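Local coordinates for putative hexulose 6 phosphate synthase (Salmonella typhimurium, PDB 3F4W), which is a putative synthase of unconfirmed function that folds as a TIM barrel and assembles as a pair of chains, at residues 7-12 with 33-39; 116-120 with 149-153. All coordinates share one frame; numbering follows the deposited sequence.

Contact 1: 7-12 with 33-39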
loop_
_atom_site.group_PDB
_atom_site.type_symbol
_atom_site.label_atom_id
_atom_site.label_comp_id
_atom_site.label_asym_id
_atom_site.label_seq_id
_atom_site.Cartn_x
_atom_site.Cartn_y
_atom_site.Cartn_z
ATOM N N LEU A 7 5.327 -5.569 -13.471
ATOM C CA LEU A 7 5.734 -4.296 -14.052
ATOM C C LEU A 7 5.768 -3.233 -12.955
ATOM O O LEU A 7 4.741 -2.652 -12.608
ATOM C CB LEU A 7 4.773 -3.874 -15.165
ATOM C CG LEU A 7 4.556 -4.878 -16.300
ATOM C CD1 LEU A 7 3.548 -4.336 -17.296
ATOM C CD2 LEU A 7 5.869 -5.202 -16.992
ATOM N N ASP A 8 6.950 -2.984 -12.406
ATOM C CA ASP A 8 7.066 -2.119 -11.235
ATOM C C ASP A 8 7.420 -0.665 -11.556
ATOM O O ASP A 8 6.694 0.255 -11.179
ATOM C CB ASP A 8 8.072 -2.703 -10.238
ATOM C CG ASP A 8 7.504 -3.880 -9.452
ATOM O OD1 ASP A 8 6.264 -4.035 -9.414
ATOM O OD2 ASP A 8 8.300 -4.650 -8.867
ATOM N N GLU A 9 8.534 -0.459 -12.253
ATOM C CA GLU A 9 9.094 0.880 -12.394
ATOM C C GLU A 9 8.897 1.513 -13.771
ATOM O O GLU A 9 9.477 2.558 -14.067
ATOM C CB GLU A 9 10.576 0.859 -12.018
ATOM C CG GLU A 9 10.831 0.259 -10.639
ATOM C CD GLU A 9 12.286 0.334 -10.217
ATOM O OE1 GLU A 9 13.093 0.924 -10.965
ATOM O OE2 GLU A 9 12.621 -0.199 -9.137
ATOM N N LEU A 10 8.069 0.890 -14.603
ATOM C CA LEU A 10 7.817 1.411 -15.943
ATOM C C LEU A 10 6.673 2.413 -15.933
ATOM O O LEU A 10 5.787 2.350 -15.082
ATOM C CB LEU A 10 7.481 0.273 -16.912
ATOM C CG LEU A 10 8.561 -0.761 -17.229
ATOM C CD1 LEU A 10 8.050 -1.747 -18.272
ATOM C CD2 LEU A 10 9.827 -0.072 -17.714
ATOM N N THR A 11 6.695 3.339 -16.886
ATOM C CA THR A 11 5.552 4.207 -17.125
ATOM C C THR A 11 4.576 3.442 -18.006
ATOM O O THR A 11 4.939 2.423 -18.592
ATOM C CB THR A 11 5.967 5.487 -17.856
ATOM O OG1 THR A 11 6.398 5.158 -19.182
ATOM C CG2 THR A 11 7.101 6.179 -17.115
ATOM N N LEU A 12 3.342 3.924 -18.109
ATOM C CA LEU A 12 2.349 3.244 -18.938
ATOM C C LEU A 12 2.784 3.118 -20.405
ATOM O O LEU A 12 2.666 2.044 -20.991
ATOM C CB LEU A 12 0.974 3.912 -18.830
ATOM C CG LEU A 12 -0.136 3.234 -19.636
ATOM C CD1 LEU A 12 -0.202 1.739 -19.337
ATOM C CD2 LEU A 12 -1.476 3.899 -19.370
ATOM N N THR A 33 3.081 -1.916 -7.721
ATOM C CA THR A 33 2.579 -0.864 -6.839
ATOM C C THR A 33 2.994 0.552 -7.249
ATOM O O THR A 33 2.156 1.445 -7.307
ATOM C CB THR A 33 2.974 -1.113 -5.373
ATOM O OG1 THR A 33 2.649 -2.462 -5.024
ATOM C CG2 THR A 33 2.227 -0.158 -4.454
ATOM N N PRO A 34 4.292 0.767 -7.519
ATOM C CA PRO A 34 4.733 2.101 -7.944
ATOM C C PRO A 34 4.101 2.490 -9.278
ATOM O O PRO A 34 3.866 3.671 -9.544
ATOM C CB PRO A 34 6.245 1.932 -8.108
ATOM C CG PRO A 34 6.598 0.769 -7.251
ATOM C CD PRO A 34 5.424 -0.155 -7.326
ATOM N N PHE A 35 3.827 1.488 -10.103
ATOM C CA PHE A 35 3.200 1.693 -11.405
ATOM C C PHE A 35 1.766 2.176 -11.189
ATOM O O PHE A 35 1.346 3.188 -11.760
ATOM C CB PHE A 35 3.258 0.383 -12.205
ATOM C CG PHE A 35 2.786 0.493 -13.629
ATOM C CD1 PHE A 35 2.503 1.721 -14.201
ATOM C CD2 PHE A 35 2.660 -0.648 -14.411
ATOM C CE1 PHE A 35 2.077 1.808 -15.520
ATOM C CE2 PHE A 35 2.236 -0.570 -15.725
ATOM C CZ PHE A 35 1.944 0.660 -16.282
ATOM N N LEU A 36 1.024 1.459 -10.346
ATOM C CA LEU A 36 -0.316 1.879 -9.944
ATOM C C LEU A 36 -0.322 3.292 -9.372
ATOM O O LEU A 36 -1.164 4.113 -9.726
ATOM C CB LEU A 36 -0.880 0.936 -8.884
ATOM C CG LEU A 36 -1.888 -0.129 -9.289
ATOM C CD1 LEU A 36 -2.361 -0.859 -8.042
ATOM C CD2 LEU A 36 -3.057 0.501 -10.026
ATOM N N ILE A 37 0.603 3.563 -8.457
ATOM C CA ILE A 37 0.673 4.868 -7.812
ATOM C C ILE A 37 1.004 5.958 -8.828
ATOM O O ILE A 37 0.497 7.081 -8.748
ATOM C CB ILE A 37 1.726 4.875 -6.692
ATOM C CG1 ILE A 37 1.325 3.893 -5.587
ATOM C CG2 ILE A 37 1.912 6.276 -6.140
ATOM C CD1 ILE A 37 -0.030 4.172 -4.976
ATOM N N ARG A 38 1.851 5.612 -9.789
ATOM C CA ARG A 38 2.255 6.539 -10.837
ATOM C C ARG A 38 1.077 6.924 -11.722
ATOM O O ARG A 38 0.766 8.104 -11.892
ATOM C CB ARG A 38 3.341 5.891 -11.692
ATOM C CG ARG A 38 3.994 6.800 -12.704
ATOM C CD ARG A 38 5.196 6.092 -13.307
ATOM N NE ARG A 38 6.337 6.989 -13.421
ATOM C CZ ARG A 38 7.599 6.610 -13.262
ATOM N NH1 ARG A 38 7.881 5.346 -12.970
ATOM N NH2 ARG A 38 8.577 7.497 -13.385
ATOM N N GLU A 39 0.417 5.910 -12.270
ATOM C CA GLU A 39 -0.530 6.097 -13.359
ATOM C C GLU A 39 -1.985 6.074 -12.902
ATOM O O GLU A 39 -2.864 6.630 -13.565
ATOM C CB GLU A 39 -0.299 5.013 -14.421
ATOM C CG GLU A 39 -1.278 5.037 -15.583
ATOM C CD GLU A 39 -1.180 6.305 -16.406
ATOM O OE1 GLU A 39 -0.099 6.934 -16.415
ATOM O OE2 GLU A 39 -2.185 6.665 -17.051
HETATM O O HOH W 1 6.119 2.767 -12.498
HETATM O O HOH W 2 4.905 -4.090 -6.969
HETATM O O HOH W 3 2.344 6.224 -16.533
#
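The Phe35 ring packs against the loop 7-12: Leu10 O sits over one face, displaced toward the rim and 3.5 Å from CD1, while Leu7 O lies at the edge near the ring plane, 3.4 Å from CD2. Farther round the ring, CZ meets Leu12 CD1 at 3.9 Å. With CG anti to the backbone N (chi1 -173°), the ring leaves helix 33-39 toward the loop. The Arg38 guanidinium carries the methyl CG2 of Thr11 over the centre of one face, and a water lies in plane at its edge. That water accepts from Arg38 NH1 and donates to Asp8 O and, at 2.6 Å, to Leu10 O, tying the side chain to two carbonyls of the loop. This is the C-terminal end of the strands in a TIM barrel, where the loop after strand 2-7 leans on the short helix following strand 28-31; the Asp8 side chain lies near a malonate ion, probably from the crystallisation liquor. A second water bridges Asp8 OD1 and Thr33 N. At the far end a third links Leu12 N to Glu39 OE1, and Leu12 CD2 packs 3.7 Å from Glu39 OE2. Phe68 of the second subunit packs on Glu9 and Arg38.

Contact 2: 116-120 with 149-153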
loop_
_atom_site.group_PDB
_atom_site.type_symbol
_atom_site.label_atom_id
_atom_site.label_comp_id
_atom_site.label_asym_id
_atom_site.label_seq_id
_atom_site.Cartn_x
_atom_site.Cartn_y
_atom_site.Cartn_z
ATOM N N LEU A 116 4.761 -16.963 9.994
ATOM C CA LEU A 116 4.130 -17.496 8.793
ATOM C C LEU A 116 3.112 -18.613 9.069
ATOM O O LEU A 116 1.966 -18.521 8.635
ATOM C CB LEU A 116 5.203 -17.951 7.800
ATOM C CG LEU A 116 4.821 -18.094 6.325
ATOM C CD1 LEU A 116 3.974 -16.920 5.859
ATOM C CD2 LEU A 116 6.079 -18.216 5.482
ATOM N N PRO A 117 3.515 -19.668 9.799
ATOM C CA PRO A 117 2.556 -20.754 10.034
ATOM C C PRO A 117 1.278 -20.298 10.746
ATOM O O PRO A 117 0.182 -20.651 10.317
ATOM C CB PRO A 117 3.343 -21.737 10.911
ATOM C CG PRO A 117 4.774 -21.462 10.588
ATOM C CD PRO A 117 4.847 -19.981 10.348
ATOM N N ALA A 118 1.414 -19.524 11.818
ATOM C CA ALA A 118 0.247 -19.036 12.545
ATOM C C ALA A 118 -0.643 -18.173 11.651
ATOM O O ALA A 118 -1.870 -18.280 11.687
ATOM C CB ALA A 118 0.674 -18.264 13.786
ATOM N N ARG A 119 -0.018 -17.326 10.840
ATOM C CA ARG A 119 -0.759 -16.391 9.999
ATOM C C ARG A 119 -1.498 -17.130 8.885
ATOM O O ARG A 119 -2.648 -16.812 8.565
ATOM C CB ARG A 119 0.190 -15.338 9.414
ATOM C CG ARG A 119 -0.504 -14.096 8.886
ATOM C CD ARG A 119 -1.294 -13.409 9.989
ATOM N NE ARG A 119 -2.007 -12.238 9.489
ATOM C CZ ARG A 119 -2.941 -11.585 10.171
ATOM N NH1 ARG A 119 -3.286 -11.987 11.385
ATOM N NH2 ARG A 119 -3.540 -10.536 9.631
ATOM N N VAL A 120 -0.834 -18.118 8.293
ATOM C CA VAL A 120 -1.454 -18.932 7.253
ATOM C C VAL A 120 -2.686 -19.662 7.780
ATOM O O VAL A 120 -3.726 -19.686 7.124
ATOM C CB VAL A 120 -0.462 -19.944 6.656
ATOM C CG1 VAL A 120 -1.178 -20.893 5.709
ATOM C CG2 VAL A 120 0.659 -19.214 5.928
ATOM N N ASP A 149 10.796 -19.133 3.007
ATOM C CA ASP A 149 9.390 -18.860 3.295
ATOM C C ASP A 149 8.458 -19.735 2.455
ATOM O O ASP A 149 7.406 -20.160 2.928
ATOM C CB ASP A 149 9.063 -17.372 3.110
ATOM C CG ASP A 149 9.541 -16.518 4.278
ATOM O OD1 ASP A 149 9.954 -17.086 5.312
ATOM O OD2 ASP A 149 9.495 -15.275 4.166
ATOM N N LEU A 150 8.845 -20.015 1.212
ATOM C CA LEU A 150 8.035 -20.878 0.358
ATOM C C LEU A 150 7.978 -22.299 0.918
ATOM O O LEU A 150 6.934 -22.950 0.877
ATOM C CB LEU A 150 8.568 -20.901 -1.079
ATOM C CG LEU A 150 7.770 -21.766 -2.060
ATOM C CD1 LEU A 150 6.315 -21.324 -2.109
ATOM C CD2 LEU A 150 8.379 -21.717 -3.448
ATOM N N ILE A 151 9.105 -22.770 1.440
ATOM C CA ILE A 151 9.177 -24.094 2.050
ATOM C C ILE A 151 8.206 -24.217 3.221
ATOM O O ILE A 151 7.449 -25.180 3.315
ATOM C CB ILE A 151 10.604 -24.412 2.529
ATOM C CG1 ILE A 151 11.550 -24.517 1.332
ATOM C CG2 ILE A 151 10.619 -25.692 3.356
ATOM C CD1 ILE A 151 13.008 -24.636 1.718
ATOM N N THR A 152 8.221 -23.233 4.113
ATOM C CA THR A 152 7.285 -23.228 5.229
ATOM C C THR A 152 5.844 -23.144 4.741
ATOM O O THR A 152 4.978 -23.888 5.202
ATOM C CB THR A 152 7.563 -22.070 6.192
ATOM O OG1 THR A 152 8.861 -22.242 6.769
ATOM C CG2 THR A 152 6.520 -22.036 7.298
ATOM N N MET A 153 5.589 -22.238 3.803
ATOM C CA MET A 153 4.251 -22.086 3.251
ATOM C C MET A 153 3.701 -23.415 2.736
ATOM O O MET A 153 2.571 -23.790 3.044
ATOM C CB MET A 153 4.241 -21.043 2.129
ATOM C CG MET A 153 2.911 -20.953 1.408
ATOM S SD MET A 153 1.603 -20.326 2.476
ATOM C CE MET A 153 1.929 -18.565 2.395
#
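Leu116 against Asp149 and Val120 against Met153 form the close-packed inner part of this contact. The CD2 methyl of Leu116 reaches 3.5 Å from Asp149 O and also touches Asp149 CB; its other branch, CD1, approaches Met153 CE less closely, at 4.3 Å. Met153 is bent at chi2 and chi3 (66° and 81°), which carries its thioether back toward the facing helix, where SD lies 3.7 Å from Val120 CG2 and CE touches the same methyl. Toward solvent the packing is sparser: the Pro117 ring, through CG, meets Thr152 CG2 at 3.8 Å, both residues being partly exposed, and the Asp149 carboxylate lies at the margin beside Leu116 CD2. Thr152 offers this methyl because CG2 stands anti to its backbone N. No hydrogen bond joins the segments. Their axes come within 10.4 Å and cross at -46°, a moderate splay between neighbouring outer helices of the barrel. Val156, farther along helix 147-156, extends the packing against Pro117 and Val120. On the barrel side, Val120 and Met153 both rest on Leu131 of strand 130-134, and Met153 reaches on to Ile162 of strand 161-165.

How the contacts relate
From the N terminus, the chain runs up strand 2-7 into the first segment of contact 1, passes through helix 12-22 and strand 28-31, and closes that loop at helix 33-39. Three further strands follow before contact 2 opens on helix 116-126; it closes on helix 147-156 after strand 130-134. The two loops are therefore in series, neither nested nor crossed. They lie on opposite sides of the chain's centre, with centres 29 Å apart and nearest atoms about 17 Å apart. Contact 1 ties together the loop and short helix that follow the first two strands, whereas contact 2 joins two outer helices flanking the sixth strand.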